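Local structure of hypothetical protein PH0107 (Pyrococcus horikoshii, 2YZI) at residues B[92-97]-B[116-121]. The protein is of unknown function but carries two CBS domains, modules that in many relatives bind adenosine-containing ligands, so it may have a regulatory role. Sequence-based numbering, arbitrary orientation.
Sequences GEVLRK and GIFTLS
Phe-118 reaches from its strand to helix 91-101 and meets Val-94 and Leu-95, two consecutive residues of the helix, at CD2 and CE2 of its ring. CD2 of Phe-118 lies 4.0 Å from CG1 of Val-94, and the neighbouring ring atom CE2 comes within 3.7 Å of CD1 of Leu-95; both methyls approach the ring obliquely. With CG anti to the backbone N (chi1 178°), the phenyl group is carried away from the strand toward the helix, giving both reach and a broad apolar surface. Val-94, whose CB points at the strand, needs only a short apolar side chain to meet the ring. The CB of Leu-95 is not so aimed, and a longer side chain brings CD1 alone round to it. This is the helix-on-sheet packing of a CBS domain: helix 91-101 covers a three-stranded sheet whose outer strand, 113-119, runs directly into helix 120-127. At that junction Thr-119 is the N-cap, and its hydroxyl OG1 accepts a weak, bent bond from Ser-121 N (3.2 Å, 121°), while OD2 of Asp-122 accepts from Thr-119 N. Leu-91 and Met-98 add further apolar contacts to the Phe-118 ring, and Leu-95 also packs on Ser-127 of the second subunit.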
loop_
_atom_site.group_PDB
_atom_site.type_symbol
_atom_site.label_atom_id
_atom_site.label_comp_id
_atom_site.label_asym_id
_atom_site.label_seq_id
_atom_site.Cartn_x
_atom_site.Cartn_y
_atom_site.Cartn_z
ATOM N N GLY B 92 10.805 0.719 15.782
ATOM C CA GLY B 92 11.279 2.020 15.334
ATOM C C GLY B 92 12.316 1.968 14.231
ATOM O O GLY B 92 12.178 2.652 13.217
ATOM N N GLU B 93 13.356 1.163 14.434
ATOM C CA GLU B 93 14.424 1.007 13.454
ATOM C C GLU B 93 13.910 0.382 12.155
ATOM O O GLU B 93 14.403 0.693 11.060
ATOM C CB GLU B 93 15.549 0.145 14.037
ATOM C CG GLU B 93 16.267 0.787 15.221
ATOM C CD GLU B 93 17.375 -0.094 15.793
ATOM O OE1 GLU B 93 18.174 -0.637 14.999
ATOM O OE2 GLU B 93 17.456 -0.234 17.033
ATOM N N VAL B 94 12.922 -0.501 12.270
ATOM C CA VAL B 94 12.350 -1.133 11.089
ATOM C C VAL B 94 11.604 -0.072 10.288
ATOM O O VAL B 94 11.733 0.007 9.066
ATOM C CB VAL B 94 11.397 -2.278 11.482
ATOM C CG1 VAL B 94 10.604 -2.757 10.258
ATOM C CG2 VAL B 94 12.212 -3.430 12.060
ATOM N N LEU B 95 10.832 0.757 10.986
ATOM C CA LEU B 95 10.087 1.837 10.341
ATOM C C LEU B 95 11.041 2.785 9.616
ATOM O O LEU B 95 10.793 3.194 8.478
ATOM C CB LEU B 95 9.284 2.619 11.376
ATOM C CG LEU B 95 7.810 2.257 11.542
ATOM C CD1 LEU B 95 7.653 0.770 11.722
ATOM C CD2 LEU B 95 7.234 3.017 12.733
ATOM N N ARG B 96 12.132 3.136 10.281
ATOM C CA ARG B 96 13.112 4.023 9.687
ATOM C C ARG B 96 13.706 3.388 8.421
ATOM O O ARG B 96 13.895 4.051 7.398
ATOM C CB ARG B 96 14.217 4.325 10.693
ATOM C CG ARG B 96 15.406 5.048 10.082
ATOM C CD ARG B 96 16.447 5.420 11.119
ATOM N NE ARG B 96 17.493 6.247 10.537
ATOM C CZ ARG B 96 18.470 6.821 11.232
ATOM N NH1 ARG B 96 18.539 6.658 12.544
ATOM N NH2 ARG B 96 19.372 7.563 10.612
ATOM N N LYS B 97 13.991 2.097 8.482
ATOM C CA LYS B 97 14.555 1.429 7.326
ATOM C C LYS B 97 13.572 1.418 6.149
ATOM O O LYS B 97 13.969 1.586 5.002
ATOM C CB LYS B 97 14.965 -0.003 7.688
ATOM C CG LYS B 97 15.774 -0.676 6.606
ATOM C CD LYS B 97 16.387 -1.967 7.085
ATOM C CE LYS B 97 17.340 -2.513 6.036
ATOM N NZ LYS B 97 17.981 -3.752 6.522
ATOM N N GLY B 116 8.782 -14.165 8.104
ATOM C CA GLY B 116 7.562 -13.394 8.095
ATOM C C GLY B 116 7.755 -12.136 7.286
ATOM O O GLY B 116 8.743 -11.998 6.566
ATOM N N ILE B 117 6.804 -11.219 7.418
ATOM C CA ILE B 117 6.844 -9.957 6.708
ATOM C C ILE B 117 6.108 -8.904 7.521
ATOM O O ILE B 117 5.143 -9.217 8.219
ATOM C CB ILE B 117 6.167 -10.091 5.331
ATOM C CG1 ILE B 117 6.374 -8.813 4.518
ATOM C CG2 ILE B 117 4.683 -10.399 5.512
ATOM C CD1 ILE B 117 5.789 -8.886 3.131
ATOM N N PHE B 118 6.577 -7.662 7.452
ATOM C CA PHE B 118 5.922 -6.569 8.151
ATOM C C PHE B 118 5.462 -5.577 7.091
ATOM O O PHE B 118 6.252 -5.146 6.252
ATOM C CB PHE B 118 6.872 -5.883 9.131
ATOM C CG PHE B 118 6.254 -4.700 9.840
ATOM C CD1 PHE B 118 5.213 -4.880 10.747
ATOM C CD2 PHE B 118 6.700 -3.411 9.582
ATOM C CE1 PHE B 118 4.614 -3.787 11.391
ATOM C CE2 PHE B 118 6.107 -2.301 10.225
ATOM C CZ PHE B 118 5.062 -2.495 11.130
ATOM N N THR B 119 4.184 -5.223 7.129
ATOM C CA THR B 119 3.618 -4.309 6.139
ATOM C C THR B 119 3.009 -3.074 6.784
ATOM O O THR B 119 2.941 -2.977 8.005
ATOM C CB THR B 119 2.516 -5.019 5.304
ATOM O OG1 THR B 119 1.349 -5.232 6.114
ATOM C CG2 THR B 119 3.020 -6.360 4.809
ATOM N N LEU B 120 2.571 -2.124 5.963
ATOM C CA LEU B 120 1.959 -0.916 6.499
ATOM C C LEU B 120 0.629 -1.284 7.130
ATOM O O LEU B 120 0.178 -0.628 8.068
ATOM C CB LEU B 120 1.765 0.142 5.411
ATOM C CG LEU B 120 3.063 0.772 4.889
ATOM C CD1 LEU B 120 2.743 2.088 4.207
ATOM C CD2 LEU B 120 4.034 1.011 6.037
ATOM N N SER B 121 0.006 -2.345 6.620
ATOM C CA SER B 121 -1.261 -2.808 7.182
ATOM C C SER B 121 -1.002 -3.298 8.602
ATOM O O SER B 121 -1.824 -3.087 9.497
ATOM C CB SER B 121 -1.856 -3.944 6.347
ATOM O OG SER B 121 -2.351 -3.459 5.112
#